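BF1531-like N-terminal domain-containing protein (Bacteroides fragilis, PDB 3SLR) is of unknown function but pairs an SGNH-hydrolase-like FkbH N-terminal domain with a magnesium-binding, HAD-type phosphatase-like domain, and may hydrolyse ester bonds. Local coordinates at residues A[35-49]-A[203-215]. Numbering follows the deposited sequence.
Sequences LLATAIKGEGILRNY and LPIISSRTIDIIA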
# COMPACT_ATOMS: atom_id res chain seq x y z
N LEU A 35 16.02 -6.43 11.52
CA LEU A 35 15.54 -5.06 11.45
C LEU A 35 14.10 -5.01 10.93
O LEU A 35 13.30 -4.20 11.38
CB LEU A 35 16.45 -4.21 10.57
CG LEU A 35 17.88 -4.05 11.08
CD1 LEU A 35 18.61 -2.99 10.26
CD2 LEU A 35 17.88 -3.69 12.55
N LEU A 36 13.79 -5.88 9.98
CA LEU A 36 12.43 -5.95 9.45
C LEU A 36 11.45 -6.35 10.56
O LEU A 36 10.34 -5.82 10.65
CB LEU A 36 12.34 -6.92 8.28
CG LEU A 36 10.98 -7.12 7.59
CD1 LEU A 36 10.43 -5.80 7.06
CD2 LEU A 36 11.09 -8.15 6.48
N ALA A 37 11.87 -7.27 11.42
CA ALA A 37 11.06 -7.66 12.58
C ALA A 37 10.76 -6.47 13.48
O ALA A 37 9.60 -6.24 13.87
CB ALA A 37 11.73 -8.77 13.36
N THR A 38 11.80 -5.72 13.82
CA THR A 38 11.64 -4.53 14.65
C THR A 38 10.69 -3.53 13.98
O THR A 38 9.77 -3.01 14.62
CB THR A 38 12.99 -3.86 14.91
OG1 THR A 38 13.80 -4.73 15.69
CG2 THR A 38 12.79 -2.56 15.67
N ALA A 39 10.90 -3.29 12.70
CA ALA A 39 10.07 -2.35 11.95
C ALA A 39 8.61 -2.77 11.93
O ALA A 39 7.72 -1.96 12.16
CB ALA A 39 10.60 -2.19 10.53
N ILE A 40 8.35 -4.04 11.64
CA ILE A 40 6.97 -4.54 11.66
C ILE A 40 6.31 -4.42 13.04
O ILE A 40 5.14 -4.01 13.16
CB ILE A 40 6.89 -6.01 11.19
CG1 ILE A 40 7.13 -6.06 9.68
CG2 ILE A 40 5.52 -6.62 11.55
CD1 ILE A 40 7.34 -7.44 9.11
N LYS A 41 7.06 -4.77 14.08
CA LYS A 41 6.52 -4.73 15.43
C LYS A 41 6.19 -3.29 15.84
O LYS A 41 5.10 -3.01 16.34
CB LYS A 41 7.51 -5.38 16.41
CG LYS A 41 7.02 -5.41 17.85
CD LYS A 41 7.95 -6.28 18.70
CE LYS A 41 7.44 -6.39 20.13
NZ LYS A 41 7.29 -5.04 20.74
N GLY A 42 7.13 -2.38 15.60
CA GLY A 42 6.92 -0.97 15.90
C GLY A 42 5.80 -0.33 15.08
O GLY A 42 5.01 0.45 15.60
N GLU A 43 5.75 -0.66 13.79
CA GLU A 43 4.68 -0.16 12.93
C GLU A 43 3.32 -0.62 13.45
O GLU A 43 2.37 0.15 13.51
CB GLU A 43 4.89 -0.63 11.48
CG GLU A 43 3.89 -0.08 10.49
CD GLU A 43 4.31 1.26 9.89
OE1 GLU A 43 5.49 1.39 9.49
OE2 GLU A 43 3.46 2.17 9.81
N GLY A 44 3.24 -1.89 13.87
CA GLY A 44 2.00 -2.44 14.38
C GLY A 44 1.55 -1.71 15.64
O GLY A 44 0.36 -1.41 15.80
N ILE A 45 2.50 -1.41 16.51
CA ILE A 45 2.18 -0.70 17.75
C ILE A 45 1.63 0.69 17.45
O ILE A 45 0.66 1.14 18.06
CB ILE A 45 3.42 -0.61 18.66
CG1 ILE A 45 3.79 -2.01 19.18
CG2 ILE A 45 3.19 0.35 19.82
CD1 ILE A 45 5.07 -2.05 19.95
N LEU A 46 2.25 1.37 16.50
CA LEU A 46 1.77 2.68 16.07
C LEU A 46 0.41 2.59 15.38
O LEU A 46 -0.27 3.61 15.23
CB LEU A 46 2.80 3.35 15.17
CG LEU A 46 4.08 3.76 15.89
CD1 LEU A 46 5.11 4.24 14.88
CD2 LEU A 46 3.81 4.85 16.92
N ARG A 47 0.02 1.39 14.98
CA ARG A 47 -1.30 1.16 14.38
C ARG A 47 -2.25 0.55 15.42
O ARG A 47 -3.30 0.00 15.08
CB ARG A 47 -1.20 0.25 13.16
CG ARG A 47 -2.17 0.56 12.02
CD ARG A 47 -1.79 1.82 11.26
NE ARG A 47 -0.54 1.68 10.51
CZ ARG A 47 -0.43 1.16 9.29
NH1 ARG A 47 -1.51 0.70 8.67
NH2 ARG A 47 0.76 1.08 8.71
N ASN A 48 -1.85 0.62 16.69
CA ASN A 48 -2.68 0.19 17.82
C ASN A 48 -2.81 -1.33 17.99
O ASN A 48 -3.84 -1.83 18.47
CB ASN A 48 -4.06 0.85 17.75
CG ASN A 48 -3.98 2.37 17.73
OD1 ASN A 48 -3.20 2.97 18.47
ND2 ASN A 48 -4.78 2.99 16.87
N TYR A 49 -1.77 -2.06 17.62
CA TYR A 49 -1.72 -3.50 17.87
C TYR A 49 -0.51 -3.85 18.72
O TYR A 49 0.59 -3.37 18.47
CB TYR A 49 -1.68 -4.28 16.56
CG TYR A 49 -2.87 -4.02 15.67
CD1 TYR A 49 -4.13 -4.51 16.00
CD2 TYR A 49 -2.74 -3.29 14.49
CE1 TYR A 49 -5.22 -4.28 15.20
CE2 TYR A 49 -3.83 -3.05 13.68
CZ TYR A 49 -5.07 -3.55 14.03
OH TYR A 49 -6.16 -3.32 13.23
N LEU A 203 13.01 0.08 4.69
CA LEU A 203 12.43 -0.70 5.79
C LEU A 203 11.06 -0.19 6.27
O LEU A 203 10.12 -0.98 6.36
CB LEU A 203 13.40 -0.83 6.97
CG LEU A 203 14.50 -1.90 6.85
CD1 LEU A 203 15.60 -1.62 7.86
CD2 LEU A 203 13.92 -3.30 7.06
N PRO A 204 10.92 1.12 6.55
CA PRO A 204 9.62 1.62 7.01
C PRO A 204 8.54 1.57 5.93
O PRO A 204 7.36 1.54 6.26
CB PRO A 204 9.90 3.08 7.36
CG PRO A 204 11.36 3.25 7.34
CD PRO A 204 11.96 2.16 6.53
N ILE A 205 8.94 1.61 4.66
CA ILE A 205 7.96 1.46 3.59
C ILE A 205 7.36 0.06 3.62
O ILE A 205 6.15 -0.10 3.55
CB ILE A 205 8.58 1.71 2.20
CG1 ILE A 205 9.00 3.19 2.07
CG2 ILE A 205 7.60 1.31 1.11
CD1 ILE A 205 9.88 3.50 0.85
N ILE A 206 8.21 -0.95 3.75
CA ILE A 206 7.73 -2.32 3.78
C ILE A 206 6.93 -2.63 5.07
O ILE A 206 5.91 -3.31 5.01
CB ILE A 206 8.88 -3.34 3.57
CG1 ILE A 206 9.55 -3.12 2.21
CG2 ILE A 206 8.36 -4.76 3.71
CD1 ILE A 206 8.57 -2.78 1.10
N SER A 207 7.37 -2.13 6.21
CA SER A 207 6.61 -2.38 7.44
C SER A 207 5.23 -1.74 7.35
O SER A 207 4.23 -2.34 7.77
CB SER A 207 7.36 -1.91 8.70
OG SER A 207 7.72 -0.54 8.65
N SER A 208 5.16 -0.54 6.79
CA SER A 208 3.88 0.15 6.70
C SER A 208 2.93 -0.64 5.80
O SER A 208 1.77 -0.85 6.13
CB SER A 208 4.07 1.59 6.22
OG SER A 208 2.83 2.28 6.21
N ARG A 209 3.43 -1.08 4.65
CA ARG A 209 2.63 -1.85 3.70
C ARG A 209 2.24 -3.23 4.24
O ARG A 209 1.23 -3.81 3.81
CB ARG A 209 3.38 -2.00 2.37
CG ARG A 209 3.50 -0.68 1.59
CD ARG A 209 2.17 -0.23 1.02
NE ARG A 209 1.62 -1.24 0.12
CZ ARG A 209 1.60 -1.15 -1.21
NH1 ARG A 209 2.08 -0.06 -1.83
NH2 ARG A 209 1.09 -2.14 -1.93
N THR A 210 3.04 -3.76 5.15
CA THR A 210 2.73 -5.05 5.77
C THR A 210 1.63 -4.86 6.80
O THR A 210 0.65 -5.61 6.84
CB THR A 210 3.98 -5.65 6.43
OG1 THR A 210 4.99 -5.79 5.44
CG2 THR A 210 3.68 -7.02 7.04
N ILE A 211 1.77 -3.83 7.63
CA ILE A 211 0.76 -3.56 8.64
C ILE A 211 -0.56 -3.11 8.00
O ILE A 211 -1.62 -3.40 8.54
CB ILE A 211 1.25 -2.56 9.72
CG1 ILE A 211 2.42 -3.16 10.53
CG2 ILE A 211 0.09 -2.15 10.65
CD1 ILE A 211 2.11 -4.50 11.24
N ASP A 212 -0.50 -2.43 6.85
CA ASP A 212 -1.73 -2.02 6.17
C ASP A 212 -2.60 -3.26 5.94
O ASP A 212 -3.83 -3.20 6.06
CB ASP A 212 -1.46 -1.39 4.78
CG ASP A 212 -0.79 -0.02 4.85
OD1 ASP A 212 -0.86 0.66 5.90
OD2 ASP A 212 -0.18 0.37 3.83
N ILE A 213 -1.96 -4.37 5.59
CA ILE A 213 -2.70 -5.59 5.27
C ILE A 213 -3.30 -6.19 6.55
O ILE A 213 -4.48 -6.51 6.59
CB ILE A 213 -1.81 -6.64 4.57
CG1 ILE A 213 -1.43 -6.15 3.17
CG2 ILE A 213 -2.54 -7.98 4.48
CD1 ILE A 213 -0.27 -6.94 2.50
N ILE A 214 -2.47 -6.33 7.57
CA ILE A 214 -2.95 -6.84 8.86
C ILE A 214 -4.13 -6.01 9.38
O ILE A 214 -5.16 -6.56 9.75
CB ILE A 214 -1.81 -6.89 9.87
CG1 ILE A 214 -0.79 -7.93 9.43
CG2 ILE A 214 -2.35 -7.18 11.28
CD1 ILE A 214 0.35 -8.14 10.39
N ALA A 215 -3.98 -4.68 9.37
CA ALA A 215 -5.06 -3.81 9.83
C ALA A 215 -6.35 -4.03 9.04
O ALA A 215 -7.44 -4.10 9.63
CB ALA A 215 -4.63 -2.34 9.78
O HOH W 1 2.82 4.13 8.17
O HOH W 2 6.31 3.71 8.13
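R47 lays its side chain along I211 and bonds to D212 on helix 203-217. From the root, CB sits 3.7 Å from I211 CG2, and CG and NE stay on the same methyl. Bends at chi2 and chi3 fold the chain back, so that I211 CG2 lies over the centre of one guanidinium face, 3.6 Å above it. At the tip NH1 donates to the anti lone pair of D212 OD1 (2.8 Å), the two planes turned 50° apart. NH2 makes its straighter bond within its own segment, to E43 OE2 (3.1 Å, 169°), and reaches D212 OD1 and S208 O only weakly. E43 lies over S207 and I211, its CG 3.4 Å from I211 CG1; water 1 joins OE2 to S208 OG, and water 2 joins OE1 to P204 O. Toward the other end A39 CB meets S207 CB at 3.7 Å, and the contact turns apolar where L203 CD1 and CD2 spread over L35 and L36. Segments 35-46 and 203-215, crossing at -52°, both pack against strand 122-126 of the FkbH N-terminal domain, where I40 and I206 touch Y126. With R47 between E43 and D212, one positive charge probably offsets two carboxylates that would otherwise repel.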